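PDB 3O75: fructose transport system repressor FruR from Pseudomonas putida, which binds fructose 1-phosphate in a LacI-type sugar-binding domain and probably acts as a sequence-specific DNA-binding transcription regulator. Local coordinates for residues I126-E131 against E159-E164; V64-P69 against R90-A95; S206-L211 against L223-N228. All coordinates share one frame; numbering follows the deposited sequence.

Contact 1. Residues I126-E131 against E159-E164; sequences IGARPE and EAFSRE. With F1X (1-O-phosphono-beta-D-fructofuranose), chain C.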
loop_
_atom_site.group_PDB
_atom_site.type_symbol
_atom_site.label_atom_id
_atom_site.label_comp_id
_atom_site.label_asym_id
_atom_site.label_seq_id
_atom_site.Cartn_x
_atom_site.Cartn_y
_atom_site.Cartn_z
ATOM N N ILE A 126 12.260 5.439 -18.371
ATOM C CA ILE A 126 11.263 6.301 -17.752
ATOM C C ILE A 126 11.478 6.365 -16.245
ATOM O O ILE A 126 11.307 5.369 -15.536
ATOM C CB ILE A 126 9.826 5.852 -18.073
ATOM C CG1 ILE A 126 9.468 6.225 -19.515
ATOM C CG2 ILE A 126 8.836 6.489 -17.102
ATOM C CD1 ILE A 126 8.013 5.990 -19.871
ATOM N N GLY A 127 11.868 7.543 -15.769
ATOM C CA GLY A 127 12.125 7.766 -14.360
ATOM C C GLY A 127 11.506 9.062 -13.876
ATOM O O GLY A 127 10.655 9.646 -14.547
ATOM N N ALA A 128 11.932 9.517 -12.703
ATOM C CA ALA A 128 11.398 10.734 -12.116
ATOM C C ALA A 128 12.389 11.306 -11.110
ATOM O O ALA A 128 13.296 10.608 -10.658
ATOM C CB ALA A 128 10.054 10.451 -11.444
ATOM N N ARG A 129 12.216 12.579 -10.767
ATOM C CA ARG A 129 13.071 13.235 -9.781
ATOM C C ARG A 129 14.551 13.089 -10.134
ATOM O O ARG A 129 15.344 12.616 -9.318
ATOM C CB ARG A 129 12.822 12.645 -8.393
ATOM C CG ARG A 129 11.354 12.451 -8.057
ATOM C CD ARG A 129 10.728 13.749 -7.606
ATOM N NE ARG A 129 11.532 14.381 -6.567
ATOM C CZ ARG A 129 11.069 15.285 -5.714
ATOM N NH1 ARG A 129 9.798 15.659 -5.771
ATOM N NH2 ARG A 129 11.879 15.806 -4.800
ATOM N N PRO A 130 14.932 13.512 -11.347
ATOM C CA PRO A 130 16.298 13.304 -11.841
ATOM C C PRO A 130 17.377 13.764 -10.861
ATOM O O PRO A 130 18.486 13.231 -10.889
ATOM C CB PRO A 130 16.347 14.151 -13.122
ATOM C CG PRO A 130 15.188 15.101 -13.013
ATOM C CD PRO A 130 14.138 14.349 -12.262
ATOM N N GLU A 131 17.058 14.727 -10.004
ATOM C CA GLU A 131 18.047 15.268 -9.075
ATOM C C GLU A 131 18.376 14.318 -7.924
ATOM O O GLU A 131 19.472 14.366 -7.367
ATOM C CB GLU A 131 17.600 16.627 -8.525
ATOM C CG GLU A 131 16.726 16.558 -7.282
ATOM C CD GLU A 131 15.310 16.118 -7.583
ATOM O OE1 GLU A 131 14.979 15.957 -8.774
ATOM O OE2 GLU A 131 14.528 15.939 -6.626
ATOM N N GLU A 159 8.455 14.690 -12.958
ATOM C CA GLU A 159 8.398 15.520 -11.770
ATOM C C GLU A 159 8.140 14.697 -10.505
ATOM O O GLU A 159 8.410 15.155 -9.396
ATOM C CB GLU A 159 7.300 16.576 -11.939
ATOM C CG GLU A 159 5.882 15.995 -12.029
ATOM C CD GLU A 159 5.500 15.514 -13.422
ATOM O OE1 GLU A 159 6.108 15.981 -14.409
ATOM O OE2 GLU A 159 4.578 14.676 -13.526
ATOM N N ALA A 160 7.624 13.481 -10.666
ATOM C CA ALA A 160 7.217 12.688 -9.504
ATOM C C ALA A 160 7.127 11.190 -9.780
ATOM O O ALA A 160 6.759 10.772 -10.882
ATOM C CB ALA A 160 5.874 13.201 -8.959
ATOM N N PHE A 161 7.456 10.390 -8.767
ATOM C CA PHE A 161 7.254 8.948 -8.831
ATOM C C PHE A 161 5.781 8.631 -8.629
ATOM O O PHE A 161 5.355 8.290 -7.523
ATOM C CB PHE A 161 8.079 8.232 -7.759
ATOM C CG PHE A 161 9.567 8.270 -8.003
ATOM C CD1 PHE A 161 10.374 9.168 -7.324
ATOM C CD2 PHE A 161 10.155 7.400 -8.900
ATOM C CE1 PHE A 161 11.739 9.199 -7.540
ATOM C CE2 PHE A 161 11.523 7.425 -9.122
ATOM C CZ PHE A 161 12.316 8.330 -8.439
ATOM N N SER A 162 5.003 8.744 -9.701
ATOM C CA SER A 162 3.565 8.525 -9.623
ATOM C C SER A 162 3.038 7.854 -10.879
ATOM O O SER A 162 3.628 7.972 -11.959
ATOM C CB SER A 162 2.828 9.847 -9.402
ATOM O OG SER A 162 3.128 10.775 -10.431
ATOM N N ARG A 163 1.924 7.152 -10.716
ATOM C CA ARG A 163 1.231 6.489 -11.808
ATOM C C ARG A 163 0.832 7.482 -12.894
ATOM O O ARG A 163 0.967 7.203 -14.084
ATOM C CB ARG A 163 -0.007 5.786 -11.253
ATOM C CG ARG A 163 -0.938 5.180 -12.283
ATOM C CD ARG A 163 -2.091 4.479 -11.581
ATOM N NE ARG A 163 -2.989 3.814 -12.518
ATOM C CZ ARG A 163 -3.912 2.924 -12.165
ATOM N NH1 ARG A 163 -4.053 2.580 -10.891
ATOM N NH2 ARG A 163 -4.687 2.368 -13.087
ATOM N N GLU A 164 0.346 8.648 -12.482
ATOM C CA GLU A 164 -0.085 9.660 -13.436
ATOM C C GLU A 164 1.106 10.191 -14.230
ATOM O O GLU A 164 1.015 10.406 -15.438
ATOM C CB GLU A 164 -0.810 10.800 -12.719
ATOM C CG GLU A 164 -0.035 12.104 -12.680
ATOM C CD GLU A 164 -0.547 13.057 -11.617
ATOM O OE1 GLU A 164 -1.440 13.879 -11.924
ATOM O OE2 GLU A 164 -0.051 12.978 -10.473
HETATM C C1 F1X C . 10.300 1.968 -4.598
HETATM O O1 F1X C . 9.473 1.360 -5.578
HETATM P P1 F1X C . 9.980 0.015 -6.297
HETATM C C2 F1X C . 10.976 3.182 -5.210
HETATM O O2 F1X C . 11.405 2.882 -6.545
HETATM C C3 F1X C . 12.169 3.607 -4.366
HETATM O O3 F1X C . 13.332 2.833 -4.652
HETATM C C4 F1X C . 12.305 5.057 -4.758
HETATM O O4 F1X C . 13.080 5.835 -3.842
HETATM C C5 F1X C . 10.835 5.426 -4.709
HETATM O O5 F1X C . 10.110 4.317 -5.253
HETATM C C6 F1X C . 10.584 6.725 -5.435
HETATM O O6 F1X C . 10.752 7.724 -4.437
HETATM O O1P F1X C . 11.285 0.400 -6.944
HETATM O O2P F1X C . 10.125 -0.974 -5.172
HETATM O O3P F1X C . 8.884 -0.298 -7.285
HETATM O O HOH W 1 7.746 14.245 -6.721
#

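Contact 2. Residues V64-P69 against R90-A95; sequences VASCLP and RRLDPA. With F1X (1-O-phosphono-beta-D-fructofuranose), chain C.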
loop_
_atom_site.group_PDB
_atom_site.type_symbol
_atom_site.label_atom_id
_atom_site.label_comp_id
_atom_site.label_asym_id
_atom_site.label_seq_id
_atom_site.Cartn_x
_atom_site.Cartn_y
_atom_site.Cartn_z
ATOM N N VAL A 64 14.158 7.503 7.891
ATOM C CA VAL A 64 13.699 8.492 6.921
ATOM C C VAL A 64 14.164 8.187 5.503
ATOM O O VAL A 64 15.347 7.951 5.264
ATOM C CB VAL A 64 14.139 9.934 7.312
ATOM C CG1 VAL A 64 15.621 9.976 7.661
ATOM C CG2 VAL A 64 13.815 10.923 6.197
ATOM N N ALA A 65 13.215 8.166 4.572
ATOM C CA ALA A 65 13.533 8.140 3.153
ATOM C C ALA A 65 13.435 9.571 2.642
ATOM O O ALA A 65 12.382 10.012 2.177
ATOM C CB ALA A 65 12.582 7.237 2.407
ATOM N N SER A 66 14.548 10.288 2.739
ATOM C CA SER A 66 14.567 11.730 2.529
ATOM C C SER A 66 14.491 12.166 1.068
ATOM O O SER A 66 14.851 11.419 0.161
ATOM C CB SER A 66 15.813 12.334 3.181
ATOM O OG SER A 66 15.835 13.739 3.018
ATOM N N CYS A 67 14.022 13.393 0.862
ATOM C CA CYS A 67 14.002 14.017 -0.452
ATOM C C CYS A 67 14.867 15.266 -0.406
ATOM O O CYS A 67 14.936 16.030 -1.372
ATOM C CB CYS A 67 12.578 14.415 -0.824
ATOM S SG CYS A 67 11.914 15.766 0.181
ATOM N N LEU A 68 15.513 15.476 0.737
ATOM C CA LEU A 68 16.295 16.683 0.967
ATOM C C LEU A 68 17.652 16.641 0.278
ATOM O O LEU A 68 18.222 15.569 0.070
ATOM C CB LEU A 68 16.479 16.927 2.463
ATOM C CG LEU A 68 15.198 17.147 3.265
ATOM C CD1 LEU A 68 15.548 17.513 4.692
ATOM C CD2 LEU A 68 14.345 18.230 2.621
ATOM N N PRO A 69 18.176 17.825 -0.066
ATOM C CA PRO A 69 19.474 17.984 -0.724
ATOM C C PRO A 69 20.622 17.473 0.138
ATOM O O PRO A 69 20.429 17.199 1.324
ATOM C CB PRO A 69 19.601 19.506 -0.883
ATOM C CG PRO A 69 18.213 20.031 -0.788
ATOM C CD PRO A 69 17.506 19.117 0.161
ATOM N N ARG A 90 16.826 6.235 0.161
ATOM C CA ARG A 90 17.704 7.337 -0.241
ATOM C C ARG A 90 18.811 7.565 0.787
ATOM O O ARG A 90 18.539 7.875 1.946
ATOM C CB ARG A 90 16.926 8.640 -0.464
ATOM C CG ARG A 90 15.921 8.596 -1.610
ATOM C CD ARG A 90 14.539 8.240 -1.097
ATOM N NE ARG A 90 13.508 8.376 -2.123
ATOM C CZ ARG A 90 12.794 9.480 -2.322
ATOM N NH1 ARG A 90 13.011 10.555 -1.575
ATOM N NH2 ARG A 90 11.866 9.515 -3.267
ATOM N N ARG A 91 20.058 7.423 0.353
ATOM C CA ARG A 91 21.200 7.575 1.248
ATOM C C ARG A 91 21.319 8.993 1.800
ATOM O O ARG A 91 20.984 9.969 1.122
ATOM C CB ARG A 91 22.504 7.200 0.535
ATOM C CG ARG A 91 22.823 8.094 -0.646
ATOM C CD ARG A 91 24.281 8.533 -0.651
ATOM N NE ARG A 91 25.154 7.591 -1.345
ATOM C CZ ARG A 91 26.418 7.850 -1.668
ATOM N NH1 ARG A 91 26.954 9.024 -1.362
ATOM N NH2 ARG A 91 27.146 6.939 -2.301
ATOM N N LEU A 92 21.785 9.093 3.039
ATOM C CA LEU A 92 22.197 10.368 3.601
ATOM C C LEU A 92 23.723 10.374 3.665
ATOM O O LEU A 92 24.353 9.332 3.496
ATOM C CB LEU A 92 21.590 10.567 4.988
ATOM C CG LEU A 92 20.079 10.818 5.031
ATOM C CD1 LEU A 92 19.559 10.754 6.458
ATOM C CD2 LEU A 92 19.723 12.155 4.388
ATOM N N ASP A 93 24.313 11.542 3.910
ATOM C CA ASP A 93 25.768 11.686 3.933
ATOM C C ASP A 93 26.443 10.518 4.649
ATOM O O ASP A 93 26.318 10.368 5.863
ATOM C CB ASP A 93 26.158 13.009 4.597
ATOM C CG ASP A 93 27.639 13.324 4.459
ATOM O OD1 ASP A 93 28.441 12.397 4.213
ATOM O OD2 ASP A 93 27.997 14.512 4.601
ATOM N N PRO A 94 27.167 9.685 3.887
ATOM C CA PRO A 94 27.835 8.493 4.425
ATOM C C PRO A 94 28.928 8.830 5.437
ATOM O O PRO A 94 29.318 7.970 6.225
ATOM C CB PRO A 94 28.441 7.839 3.180
ATOM C CG PRO A 94 28.546 8.944 2.176
ATOM C CD PRO A 94 27.366 9.821 2.434
ATOM N N ALA A 95 29.420 10.063 5.410
ATOM C CA ALA A 95 30.424 10.487 6.377
ATOM C C ALA A 95 29.816 10.631 7.770
ATOM O O ALA A 95 30.475 10.358 8.774
ATOM C CB ALA A 95 31.071 11.789 5.937
HETATM C C1 F1X C . 10.300 1.968 -4.598
HETATM O O1 F1X C . 9.473 1.360 -5.578
HETATM P P1 F1X C . 9.980 0.015 -6.297
HETATM C C2 F1X C . 10.976 3.182 -5.210
HETATM O O2 F1X C . 11.405 2.882 -6.545
HETATM C C3 F1X C . 12.169 3.607 -4.366
HETATM O O3 F1X C . 13.332 2.833 -4.652
HETATM C C4 F1X C . 12.305 5.057 -4.758
HETATM O O4 F1X C . 13.080 5.835 -3.842
HETATM C C5 F1X C . 10.835 5.426 -4.709
HETATM O O5 F1X C . 10.110 4.317 -5.253
HETATM C C6 F1X C . 10.584 6.725 -5.435
HETATM O O6 F1X C . 10.752 7.724 -4.437
HETATM O O1P F1X C . 11.285 0.400 -6.944
HETATM O O2P F1X C . 10.125 -0.974 -5.172
HETATM O O3P F1X C . 8.884 -0.298 -7.285
HETATM O O HOH W 2 16.760 9.209 3.540
#

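Contact 3. Residues S206-L211 against L223-N228; sequences SRQLQL and LPLPVN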
loop_
_atom_site.group_PDB
_atom_site.type_symbol
_atom_site.label_atom_id
_atom_site.label_comp_id
_atom_site.label_asym_id
_atom_site.label_seq_id
_atom_site.Cartn_x
_atom_site.Cartn_y
_atom_site.Cartn_z
ATOM N N SER A 206 -1.563 -3.919 -30.063
ATOM C CA SER A 206 -0.500 -2.925 -30.150
ATOM C C SER A 206 0.095 -2.640 -28.777
ATOM O O SER A 206 0.348 -1.487 -28.430
ATOM C CB SER A 206 -1.021 -1.631 -30.779
ATOM O OG SER A 206 -1.581 -1.874 -32.059
ATOM N N ARG A 207 0.319 -3.693 -27.998
ATOM C CA ARG A 207 0.777 -3.528 -26.622
ATOM C C ARG A 207 2.042 -4.315 -26.303
ATOM O O ARG A 207 2.482 -4.345 -25.155
ATOM C CB ARG A 207 -0.330 -3.922 -25.645
ATOM C CG ARG A 207 -1.659 -3.243 -25.907
ATOM C CD ARG A 207 -2.696 -3.680 -24.891
ATOM N NE ARG A 207 -4.031 -3.208 -25.237
ATOM C CZ ARG A 207 -5.116 -3.443 -24.506
ATOM N NH1 ARG A 207 -5.023 -4.144 -23.383
ATOM N NH2 ARG A 207 -6.295 -2.975 -24.896
ATOM N N GLN A 208 2.623 -4.957 -27.310
ATOM C CA GLN A 208 3.821 -5.759 -27.092
ATOM C C GLN A 208 5.095 -4.921 -27.148
ATOM O O GLN A 208 5.297 -4.137 -28.077
ATOM C CB GLN A 208 3.897 -6.910 -28.101
ATOM C CG GLN A 208 4.491 -8.206 -27.546
ATOM C CD GLN A 208 6.012 -8.221 -27.537
ATOM O OE1 GLN A 208 6.658 -7.176 -27.553
ATOM N NE2 GLN A 208 6.590 -9.418 -27.508
ATOM N N LEU A 209 5.944 -5.099 -26.139
ATOM C CA LEU A 209 7.285 -4.525 -26.110
ATOM C C LEU A 209 8.057 -5.186 -24.980
ATOM O O LEU A 209 7.460 -5.744 -24.060
ATOM C CB LEU A 209 7.249 -3.008 -25.897
ATOM C CG LEU A 209 6.919 -2.485 -24.495
ATOM C CD1 LEU A 209 7.293 -1.011 -24.361
ATOM C CD2 LEU A 209 5.451 -2.700 -24.140
ATOM N N GLN A 210 9.382 -5.135 -25.054
ATOM C CA GLN A 210 10.216 -5.665 -23.986
ATOM C C GLN A 210 10.188 -4.696 -22.810
ATOM O O GLN A 210 10.513 -3.517 -22.950
ATOM C CB GLN A 210 11.648 -5.878 -24.475
ATOM C CG GLN A 210 11.763 -6.775 -25.708
ATOM C CD GLN A 210 11.877 -8.254 -25.369
ATOM O OE1 GLN A 210 11.626 -9.116 -26.212
ATOM N NE2 GLN A 210 12.270 -8.553 -24.136
ATOM N N LEU A 211 9.806 -5.204 -21.646
ATOM C CA LEU A 211 9.588 -4.362 -20.484
ATOM C C LEU A 211 10.474 -4.783 -19.318
ATOM O O LEU A 211 10.519 -5.954 -18.948
ATOM C CB LEU A 211 8.120 -4.455 -20.072
ATOM C CG LEU A 211 7.344 -3.174 -19.762
ATOM C CD1 LEU A 211 7.719 -2.062 -20.728
ATOM C CD2 LEU A 211 5.846 -3.450 -19.804
ATOM N N LEU A 223 0.145 -11.360 -16.318
ATOM C CA LEU A 223 0.187 -10.631 -17.578
ATOM C C LEU A 223 0.600 -11.568 -18.696
ATOM O O LEU A 223 1.496 -12.390 -18.518
ATOM C CB LEU A 223 1.185 -9.477 -17.498
ATOM C CG LEU A 223 0.654 -8.091 -17.861
ATOM C CD1 LEU A 223 0.294 -7.326 -16.604
ATOM C CD2 LEU A 223 1.673 -7.314 -18.673
ATOM N N PRO A 224 -0.053 -11.448 -19.858
ATOM C CA PRO A 224 0.389 -12.205 -21.033
ATOM C C PRO A 224 1.771 -11.713 -21.436
ATOM O O PRO A 224 2.643 -12.496 -21.811
ATOM C CB PRO A 224 -0.643 -11.827 -22.096
ATOM C CG PRO A 224 -1.162 -10.490 -21.664
ATOM C CD PRO A 224 -1.151 -10.517 -20.168
ATOM N N LEU A 225 1.950 -10.399 -21.344
ATOM C CA LEU A 225 3.223 -9.745 -21.613
ATOM C C LEU A 225 4.173 -9.901 -20.426
ATOM O O LEU A 225 3.942 -9.324 -19.364
ATOM C CB LEU A 225 2.975 -8.261 -21.890
ATOM C CG LEU A 225 4.169 -7.350 -22.159
ATOM C CD1 LEU A 225 4.794 -7.680 -23.501
ATOM C CD2 LEU A 225 3.729 -5.895 -22.113
ATOM N N PRO A 226 5.248 -10.684 -20.606
ATOM C CA PRO A 226 6.248 -10.923 -19.556
ATOM C C PRO A 226 7.038 -9.663 -19.201
ATOM O O PRO A 226 7.357 -8.864 -20.084
ATOM C CB PRO A 226 7.177 -11.962 -20.190
ATOM C CG PRO A 226 7.022 -11.757 -21.660
ATOM C CD PRO A 226 5.583 -11.387 -21.857
ATOM N N VAL A 227 7.359 -9.500 -17.920
ATOM C CA VAL A 227 8.092 -8.329 -17.455
ATOM C C VAL A 227 9.251 -8.716 -16.543
ATOM O O VAL A 227 9.054 -9.382 -15.528
ATOM C CB VAL A 227 7.176 -7.367 -16.679
ATOM C CG1 VAL A 227 7.973 -6.171 -16.177
ATOM C CG2 VAL A 227 6.014 -6.918 -17.551
ATOM N N ASN A 228 10.460 -8.298 -16.909
ATOM C CA ASN A 228 11.615 -8.455 -16.031
ATOM C C ASN A 228 11.565 -7.442 -14.895
ATOM O O ASN A 228 11.282 -6.271 -15.120
ATOM C CB ASN A 228 12.918 -8.313 -16.815
ATOM C CG ASN A 228 13.219 -9.533 -17.663
ATOM O OD1 ASN A 228 12.420 -10.470 -17.724
ATOM N ND2 ASN A 228 14.377 -9.532 -18.319
HETATM O O HOH W 3 8.071 -7.738 -22.561
#

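Contact 1. Residues I126-E131 against E159-E164
The ring of F161 is held between the methyl of A128 and the sugar. On one face sits that methyl, a CH-pi contact in which A128 CB stands 4.0 Å from the F161 ring centroid, only 10° off the normal. On the opposite face F1X C6, the hydroxymethyl carbon of 1-O-phosphono-beta-D-fructofuranose, rests over the rim and comes within 3.1 Å of F161 CD1, a tight fit. The ring reaches this slot because F161 CG is anti to its carbonyl carbon (chi1 -69°), which sets it over A128 at the end of strand 122-128; the residue is also the centre of an inverse gamma turn. Besides touching the ring, A128 CB approaches the carbonyl of A160, with A160 O 3.4 Å away. The backbone of A128 contributes too, its O lying 3.3 Å from F161 CZ.

R129 continues the cover. With CG anti to the carbonyl carbon, its first torsion sets CB and CG beside F161 CE1, which R129 CG meets obliquely at 3.3 Å; the bend at chi2 then turns CD to the carbonyl oxygen of E159. The guanidinium plane ends up 23° from that of the ring. One water links R129 NH1 to E159 O, accepting from the arginine and donating to the carbonyl, while NH2 forms a salt bridge with OE2 of E131 through a weak, bent hydrogen bond. No direct hydrogen bond joins the two segments.

L191, from helix 189-200, also packs against F161, and S162 caps the N-terminus of helix 163-177 by accepting from the backbone N of C165. Here two loops at the C-terminal ends of adjacent parallel strands, 122-128 and 152-158, line the sugar cleft of the periplasmic-binding-protein fold shared by LacI-family regulators.

Contact 2. Residues V64-P69 against R90-A95
R90 opens the second segment and makes its main contact with the 64-69 loop through the carbonyl of S66. R90 CB, CG and CD all run past S66 O at 3.4 to 3.5 Å, and NH1 donates to that same oxygen at 2.7 Å. The bend at chi2 (94°) brings CD past the carbonyl, and the turn at chi4 points NH1 to it. S66 O lies close to the guanidinium plane, whereas NH1 stands well above the carbonyl plane, 53° out of it. NH1 also forms a salt bridge with D42. The remaining nitrogens face the ligand: R90 NE donates almost straight to F1X O4 at 3.1 Å, and R90 NH2 has a hydrogen bond to F1X O6 modelled at an improbably short 2.4 Å, so its exact length is doubtful. With an alanine here, F1X O4 would probably lose this donor and D42 a cationic partner.

At the backbone, R90 O takes a hydrogen bond from a water that also donates to V64 O and accepts from S66 N, pinning the two loops together. L92 follows, reaching back with its two methyls: CD2 meets S66 CB at 4.1 Å, and CD1 lies 4.2 Å from V64 CG1, the two side chains crossing at about a right angle. Farther on, D93 OD1 accepts from A95 N in an Asx turn. In the first segment an ST turn joins L68 N to S66 OG, whose other partner is E47. The 64-69 loop thus backs R90, which the 90-95 loop presents to the sugar, both following adjacent parallel strands, 61-64 and 85-88, at the C-terminal edge of a Rossmann-like, periplasmic-binding-protein sheet.

Contact 3. Residues S206-L211 against L223-N228
L225 reaches across to the 206-211 segment and can be followed outward from its CB. That atom points at the other segment, and with CG anti to the backbone N (chi1 178°) the chain extends straight on. CG comes 4.1 Å from L209 O, and there the branches part. CD1 presses on the same carbonyl, 3.3 Å from L209 O, and also touches the CG methylene of Q208. CD2 takes the other side, lying 3.6 Å from R207 O and meeting two leucine methyls, L209 CD2 at 4.2 Å and L211 CD2 at 4.0 Å. L211 crosses L225 at about a right angle, yet it lies alongside V227, pointing the same way, with L211 CB 4.1 Å from V227 CG2. L192 and F196 of helix 189-200 continue this apolar layer over L211.

Polar links tie the backbones. N228 N donates to L211 O at 3.1 Å, and a water donates to both L209 O and P226 O, bridging the segments. N228 turns its amide to I269 and S114, beyond the two segments. The touching parts, 207-211 and 225-228, run 12° apart end to end. This is the entry to neighbouring parallel strands, 210-214 and 227-231, in the mixed sheet of the periplasmic-binding-protein fold.

Contact 2 is buried, whereas contacts 1 and 3 are only partly so. Contacts 1 and 2 both touch the sugar phosphate and meet each other, F161 CE1 of contact 1 lying 4.3 Å from R90 NH2 of contact 2; their centres are about 18 Å apart. Their chemistry is complementary: contact 1 offers an aromatic face, contact 2 a charged donor. Contact 3 joins the approaches to strands 210-214 and 227-231 by leucine and valine packing and a backbone hydrogen bond, on the other side of the chain's centre from contact 2. It shares with contact 1 the same sheet and helix 189-200, which packs against F161 in one and L211 in the other.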